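Local coordinates for flap endonuclease 1 (Methanocaldococcus jannaschii, PDB 1A76), which cleaves 5'-flap DNA structures and acts as a magnesium-dependent 5'-3' exonuclease in DNA replication and repair, at residues 47-50 and 54-57; 132-137 and 287-292. All coordinates share one frame; numbering follows the deposited sequence.

Contact 1. Residues 47-50 and 54-57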
ATOM      1  N   LEU A  47       0.353 -19.212   5.939  1.00 21.63           N
ATOM      2  CA  LEU A  47       0.853 -19.541   7.267  1.00 20.21           C
ATOM      3  C   LEU A  47      -0.337 -19.448   8.227  1.00 16.12           C
ATOM      4  O   LEU A  47      -1.116 -18.499   8.155  1.00 16.88           O
ATOM      5  CB  LEU A  47       1.918 -18.526   7.699  1.00 22.73           C
ATOM      6  CG  LEU A  47       3.260 -19.077   8.168  1.00 26.41           C
ATOM      7  CD1 LEU A  47       3.911 -19.838   7.021  1.00 28.68           C
ATOM      8  CD2 LEU A  47       4.164 -17.927   8.626  1.00 27.20           C
ATOM      9  N   ARG A  48      -0.482 -20.419   9.126  1.00 13.76           N
ATOM     10  CA  ARG A  48      -1.583 -20.379  10.079  1.00 14.63           C
ATOM     11  C   ARG A  48      -1.155 -20.875  11.454  1.00 14.96           C
ATOM     12  O   ARG A  48      -0.207 -21.649  11.575  1.00 16.03           O
ATOM     13  CB  ARG A  48      -2.761 -21.243   9.603  1.00 15.05           C
ATOM     14  CG  ARG A  48      -3.056 -21.224   8.105  1.00 16.43           C
ATOM     15  CD  ARG A  48      -4.250 -22.147   7.828  1.00 17.13           C
ATOM     16  NE  ARG A  48      -4.813 -21.986   6.488  1.00 16.96           N
ATOM     17  CZ  ARG A  48      -5.929 -21.314   6.223  1.00 13.42           C
ATOM     18  NH1 ARG A  48      -6.603 -20.732   7.209  1.00 12.24           N
ATOM     19  NH2 ARG A  48      -6.366 -21.222   4.971  1.00 17.87           N
ATOM     20  N   ASN A  49      -1.858 -20.428  12.490  1.00 14.66           N
ATOM     21  CA  ASN A  49      -1.565 -20.880  13.836  1.00 16.74           C
ATOM     22  C   ASN A  49      -2.364 -22.167  14.091  1.00 18.87           C
ATOM     23  O   ASN A  49      -3.078 -22.667  13.208  1.00 18.23           O
ATOM     24  CB  ASN A  49      -1.905 -19.799  14.876  1.00 16.06           C
ATOM     25  CG  ASN A  49      -3.358 -19.332  14.814  1.00 15.04           C
ATOM     26  OD1 ASN A  49      -3.669 -18.209  15.218  1.00 16.75           O
ATOM     27  ND2 ASN A  49      -4.249 -20.184  14.319  1.00  9.04           N
ATOM     28  N   ARG A  50      -2.245 -22.701  15.295  1.00 20.35           N
ATOM     29  CA  ARG A  50      -2.915 -23.947  15.651  1.00 21.68           C
ATOM     30  C   ARG A  50      -4.432 -23.911  15.676  1.00 21.10           C
ATOM     31  O   ARG A  50      -5.064 -24.950  15.830  1.00 20.02           O
ATOM     32  CB  ARG A  50      -2.392 -24.432  16.996  1.00 23.43           C
ATOM     33  CG  ARG A  50      -0.898 -24.584  16.998  1.00 22.17           C
ATOM     34  CD  ARG A  50      -0.486 -26.000  16.739  1.00 24.34           C
ATOM     35  NE  ARG A  50       0.172 -26.545  17.918  1.00 29.31           N
ATOM     36  CZ  ARG A  50       1.207 -27.375  17.891  1.00 28.92           C
ATOM     37  NH1 ARG A  50       1.719 -27.770  16.738  1.00 29.39           N
ATOM     38  NH2 ARG A  50       1.726 -27.806  19.029  1.00 28.36           N
ATOM     39  N   ILE A  54      -5.004 -17.389   9.811  1.00 16.01           N
ATOM     40  CA  ILE A  54      -3.868 -16.985   8.990  1.00 15.03           C
ATOM     41  C   ILE A  54      -2.946 -15.980   9.682  1.00 15.15           C
ATOM     42  O   ILE A  54      -3.381 -14.899  10.105  1.00 15.78           O
ATOM     43  CB  ILE A  54      -4.344 -16.407   7.650  1.00 17.17           C
ATOM     44  CG1 ILE A  54      -4.982 -17.525   6.811  1.00 16.58           C
ATOM     45  CG2 ILE A  54      -3.170 -15.803   6.897  1.00 15.94           C
ATOM     46  CD1 ILE A  54      -5.742 -17.015   5.608  1.00 14.31           C
ATOM     47  N   THR A  55      -1.668 -16.347   9.769  1.00 13.19           N
ATOM     48  CA  THR A  55      -0.652 -15.516  10.433  1.00 12.32           C
ATOM     49  C   THR A  55       0.383 -14.933   9.471  1.00 13.54           C
ATOM     50  O   THR A  55       1.331 -14.268   9.881  1.00 11.95           O
ATOM     51  CB  THR A  55       0.082 -16.336  11.510  1.00  9.82           C
ATOM     52  OG1 THR A  55       0.697 -17.477  10.906  1.00  9.53           O
ATOM     53  CG2 THR A  55      -0.900 -16.819  12.569  1.00  8.35           C
ATOM     54  N   SER A  56       0.191 -15.202   8.189  1.00 12.86           N
ATOM     55  CA  SER A  56       1.069 -14.710   7.133  1.00 12.76           C
ATOM     56  C   SER A  56       1.442 -13.225   7.278  1.00  9.90           C
ATOM     57  O   SER A  56       2.624 -12.861   7.169  1.00  9.39           O
ATOM     58  CB  SER A  56       0.384 -14.939   5.775  1.00 12.16           C
ATOM     59  OG  SER A  56       0.812 -16.161   5.206  1.00 16.20           O
ATOM     60  N   ALA A  57       0.440 -12.378   7.520  1.00  6.94           N
ATOM     61  CA  ALA A  57       0.661 -10.932   7.658  1.00  7.47           C
ATOM     62  C   ALA A  57       1.471 -10.539   8.899  1.00  9.69           C
ATOM     63  O   ALA A  57       2.330  -9.659   8.839  1.00 10.13           O
ATOM     64  CB  ALA A  57      -0.661 -10.208   7.680  1.00  3.14           C
TER

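Contact 2. Residues 132-137 and 287-292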
ATOM      1  N   VAL A 132      -6.136  -6.734   9.890  1.00 15.66           N
ATOM      2  CA  VAL A 132      -5.509  -5.433   9.690  1.00 15.15           C
ATOM      3  C   VAL A 132      -5.368  -4.746  11.049  1.00 15.42           C
ATOM      4  O   VAL A 132      -4.351  -4.129  11.343  1.00 13.75           O
ATOM      5  CB  VAL A 132      -6.372  -4.520   8.770  1.00 15.52           C
ATOM      6  CG1 VAL A 132      -5.752  -3.128   8.691  1.00 14.40           C
ATOM      7  CG2 VAL A 132      -6.494  -5.141   7.379  1.00 14.54           C
ATOM      8  N   GLU A 133      -6.404  -4.840  11.873  1.00 15.93           N
ATOM      9  CA  GLU A 133      -6.350  -4.220  13.193  1.00 15.80           C
ATOM     10  C   GLU A 133      -5.263  -4.910  14.044  1.00 12.72           C
ATOM     11  O   GLU A 133      -4.549  -4.248  14.792  1.00 13.51           O
ATOM     12  CB  GLU A 133      -7.719  -4.308  13.874  1.00 17.63           C
ATOM     13  CG  GLU A 133      -8.757  -3.227  13.458  1.00 26.35           C
ATOM     14  CD  GLU A 133      -8.472  -2.533  12.120  1.00 31.98           C
ATOM     15  OE1 GLU A 133      -7.710  -1.543  12.099  1.00 33.14           O
ATOM     16  OE2 GLU A 133      -9.026  -2.967  11.083  1.00 34.98           O
ATOM     17  N   ASN A 134      -5.142  -6.229  13.908  1.00 11.33           N
ATOM     18  CA  ASN A 134      -4.142  -7.028  14.628  1.00 12.45           C
ATOM     19  C   ASN A 134      -2.714  -6.631  14.217  1.00 12.46           C
ATOM     20  O   ASN A 134      -1.786  -6.661  15.025  1.00  9.61           O
ATOM     21  CB  ASN A 134      -4.353  -8.518  14.341  1.00 14.11           C
ATOM     22  CG  ASN A 134      -5.412  -9.153  15.238  1.00 16.34           C
ATOM     23  OD1 ASN A 134      -5.825 -10.302  15.020  1.00 19.33           O
ATOM     24  ND2 ASN A 134      -5.850  -8.421  16.246  1.00 12.85           N
ATOM     25  N   CYS A 135      -2.548  -6.260  12.952  1.00 10.51           N
ATOM     26  CA  CYS A 135      -1.249  -5.840  12.446  1.00 10.18           C
ATOM     27  C   CYS A 135      -0.861  -4.496  13.064  1.00  9.14           C
ATOM     28  O   CYS A 135       0.295  -4.267  13.402  1.00 10.57           O
ATOM     29  CB  CYS A 135      -1.296  -5.721  10.922  1.00 10.93           C
ATOM     30  SG  CYS A 135      -1.217  -7.325  10.085  1.00  8.09           S
ATOM     31  N   LYS A 136      -1.840  -3.614  13.216  1.00 10.72           N
ATOM     32  CA  LYS A 136      -1.594  -2.307  13.812  1.00 13.19           C
ATOM     33  C   LYS A 136      -1.215  -2.499  15.276  1.00 15.74           C
ATOM     34  O   LYS A 136      -0.335  -1.820  15.787  1.00 14.09           O
ATOM     35  CB  LYS A 136      -2.851  -1.434  13.716  1.00 14.28           C
ATOM     36  CG  LYS A 136      -3.270  -1.098  12.298  1.00 16.57           C
ATOM     37  CD  LYS A 136      -4.593  -0.339  12.316  1.00 18.93           C
ATOM     38  CE  LYS A 136      -4.836   0.427  11.024  1.00 17.42           C
ATOM     39  NZ  LYS A 136      -6.259   0.902  10.937  1.00 20.56           N
ATOM     40  N   TYR A 137      -1.897  -3.419  15.949  1.00 13.85           N
ATOM     41  CA  TYR A 137      -1.625  -3.701  17.359  1.00 12.46           C
ATOM     42  C   TYR A 137      -0.200  -4.214  17.505  1.00 12.93           C
ATOM     43  O   TYR A 137       0.536  -3.806  18.403  1.00 13.38           O
ATOM     44  CB  TYR A 137      -2.603  -4.755  17.886  1.00 14.98           C
ATOM     45  CG  TYR A 137      -2.282  -5.281  19.282  1.00 16.34           C
ATOM     46  CD1 TYR A 137      -2.191  -4.410  20.372  1.00 18.50           C
ATOM     47  CD2 TYR A 137      -2.096  -6.652  19.516  1.00 17.94           C
ATOM     48  CE1 TYR A 137      -1.927  -4.889  21.665  1.00 17.02           C
ATOM     49  CE2 TYR A 137      -1.830  -7.141  20.814  1.00 18.72           C
ATOM     50  CZ  TYR A 137      -1.749  -6.249  21.876  1.00 17.72           C
ATOM     51  OH  TYR A 137      -1.501  -6.706  23.153  1.00 21.92           O
ATOM     52  N   ILE A 287       5.660 -11.523  22.601  1.00  8.87           N
ATOM     53  CA  ILE A 287       5.752 -12.972  22.804  1.00 11.98           C
ATOM     54  C   ILE A 287       4.359 -13.591  22.959  1.00  9.56           C
ATOM     55  O   ILE A 287       4.043 -14.621  22.351  1.00 12.49           O
ATOM     56  CB  ILE A 287       6.582 -13.306  24.073  1.00 12.25           C
ATOM     57  CG1 ILE A 287       8.036 -12.889  23.847  1.00 16.50           C
ATOM     58  CG2 ILE A 287       6.462 -14.793  24.413  1.00  8.94           C
ATOM     59  CD1 ILE A 287       9.063 -13.688  24.634  1.00 20.64           C
ATOM     60  N   LYS A 288       3.527 -12.957  23.769  1.00 11.31           N
ATOM     61  CA  LYS A 288       2.188 -13.448  23.998  1.00 12.26           C
ATOM     62  C   LYS A 288       1.370 -13.436  22.725  1.00 15.80           C
ATOM     63  O   LYS A 288       0.684 -14.403  22.406  1.00 13.83           O
ATOM     64  CB  LYS A 288       1.489 -12.603  25.058  1.00 12.73           C
ATOM     65  CG  LYS A 288       0.082 -13.060  25.373  1.00 16.98           C
ATOM     66  CD  LYS A 288      -0.725 -11.979  26.078  1.00 20.26           C
ATOM     67  CE  LYS A 288      -2.154 -12.453  26.330  1.00 20.72           C
ATOM     68  NZ  LYS A 288      -2.843 -11.608  27.348  1.00 21.52           N
ATOM     69  N   PHE A 289       1.435 -12.335  21.991  1.00 15.28           N
ATOM     70  CA  PHE A 289       0.662 -12.234  20.763  1.00 15.70           C
ATOM     71  C   PHE A 289       1.164 -13.213  19.703  1.00 15.66           C
ATOM     72  O   PHE A 289       0.391 -14.025  19.166  1.00 15.71           O
ATOM     73  CB  PHE A 289       0.707 -10.793  20.223  1.00 11.43           C
ATOM     74  CG  PHE A 289      -0.059 -10.614  18.948  1.00 15.33           C
ATOM     75  CD1 PHE A 289      -1.451 -10.628  18.955  1.00 13.63           C
ATOM     76  CD2 PHE A 289       0.607 -10.479  17.735  1.00 16.32           C
ATOM     77  CE1 PHE A 289      -2.174 -10.513  17.766  1.00 14.91           C
ATOM     78  CE2 PHE A 289      -0.102 -10.362  16.537  1.00 15.77           C
ATOM     79  CZ  PHE A 289      -1.500 -10.381  16.555  1.00 13.92           C
ATOM     80  N   LEU A 290       2.463 -13.146  19.420  1.00 14.70           N
ATOM     81  CA  LEU A 290       3.089 -13.988  18.407  1.00 16.18           C
ATOM     82  C   LEU A 290       3.264 -15.475  18.763  1.00 15.87           C
ATOM     83  O   LEU A 290       2.810 -16.364  18.026  1.00 13.52           O
ATOM     84  CB  LEU A 290       4.456 -13.389  18.022  1.00 13.65           C
ATOM     85  CG  LEU A 290       4.636 -12.770  16.626  1.00 15.69           C
ATOM     86  CD1 LEU A 290       3.363 -12.035  16.172  1.00  9.79           C
ATOM     87  CD2 LEU A 290       5.845 -11.832  16.650  1.00 10.36           C
ATOM     88  N   VAL A 291       3.914 -15.745  19.888  1.00 16.27           N
ATOM     89  CA  VAL A 291       4.161 -17.125  20.308  1.00 16.62           C
ATOM     90  C   VAL A 291       2.957 -17.797  20.968  1.00 17.57           C
ATOM     91  O   VAL A 291       2.467 -18.822  20.498  1.00 19.13           O
ATOM     92  CB  VAL A 291       5.365 -17.200  21.298  1.00 15.50           C
ATOM     93  CG1 VAL A 291       5.633 -18.656  21.700  1.00 13.17           C
ATOM     94  CG2 VAL A 291       6.597 -16.593  20.663  1.00 17.27           C
ATOM     95  N   ASP A 292       2.495 -17.220  22.068  1.00 19.40           N
ATOM     96  CA  ASP A 292       1.371 -17.781  22.806  1.00 17.71           C
ATOM     97  C   ASP A 292       0.098 -17.886  21.977  1.00 17.45           C
ATOM     98  O   ASP A 292      -0.484 -18.960  21.837  1.00 16.60           O
ATOM     99  CB  ASP A 292       1.072 -16.930  24.042  1.00 19.36           C
ATOM    100  CG  ASP A 292       2.165 -17.007  25.096  1.00 18.86           C
ATOM    101  OD1 ASP A 292       3.111 -17.798  24.923  1.00 21.61           O
ATOM    102  OD2 ASP A 292       2.077 -16.265  26.101  1.00 19.60           O
TER

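Contact 1. Residues 47-50 and 54-57
Leu-47 and Thr-55 set the two arms of this loop against each other, the two side chains running nearly perpendicular. The beta carbon of Leu-47 lies 3.6 Å from Thr-55 OG1, while the methyl of the same threonine is turned the other way along the chain and sits 3.9 Å from Asn-49 CB. The first torsion of Thr-55 (chi1 59°) explains this split: it lodges OG1 between the backbone N and the carbonyl carbon, with CG2 anti to the carbonyl carbon. The backbone of Thr-55 is held as well, since its N donates to Leu-47 O over 2.7 Å. The bond is short although Thr-55 N stands 42° out of the carbonyl plane, off the lone-pair directions. Leu-47 O also receives a CA-H...O contact from Ile-54. One residue further on, Leu-47 N donates to Ser-56 OG at 3.2 Å, nearly straight at 161°; the same hydroxyl is hydrogen-bonded to Ile-39 O. Arg-48 reaches out with an extended chain and lays one guanidinium face over Ile-54, with CG1 3.6 Å from NH1 and offset toward the rim, and Arg-48 NH1 is hydrogen-bonded to Gly-52 O. Arg-48 and Ile-54 form a single beta bridge (CA-CA 4.2 Å), and the arrangement is that of a short loop, closed by this bridge around five residues, that runs into helix 56-70 of the N-domain.

Contact 2. Residues 132-137 and 287-292
Phe-289 and Tyr-137 both carry CG anti to their own backbone N (chi1 180° and 171°), and these torsions carry the two rings out from their helices, 283-292 and 129-142, toward each other. The two side chains point in opposing senses, overlap alongside and meet as a T-shaped pair: the edge of Tyr-137 is directed at the face of Phe-289, with the planes at 86° and the centroids 5.7 Å apart. The touching atoms are on the CD2-CE2 side of the tyrosine, whose CE2 is 4.0 Å from Phe-289 CD1. At the far end of the phenylalanine, CZ approaches helix 129-142, 4.1 Å from Asn-134 CB and 4.0 Å from Asn-134 O, the latter placed obliquely to the ring. The backbones stay well apart, with Asn-134 CA 9.4 Å from Phe-289 CA, so the Phe-289 side chain bridges a little over half of that separation. Tyr-58 of helix 56-70 makes a second edge-to-face pair with Phe-289, making the ring a junction of three helices. With an alanine here, the edge of Tyr-137 would probably lose its aromatic face and a gap would open beside Asn-134 CB. With 146 Å² buried in all and the contacts at van der Waals range, the chemistry implies a small junction held by dispersion and by the weak electrostatics of ring hydrogens facing a pi cloud, rather than by directional polar bonds.

In the fold
Contacts 1 and 2 lie on the same side of the chain's centre, their own centres 11 Å apart, and touch where Ala-57 CB packs 3.8 Å from Cys-135 SG. Helices 56-70 and 129-142 are both common to the two contacts: the first starts within 54-57 and supplies Tyr-58 to the aromatic group of contact 2, the second packs Met-131 on Ile-54 of contact 1. Contact 1 is local, with four of its six touching residues buried, and combines backbone and hydroxyl hydrogen bonds with apolar packing. Contact 2 joins segments 150 residues apart in sequence; it is partly buried, running from buried Phe-289 to exposed Tyr-137, and relies on aromatic packing. Both lie away from the metal sites.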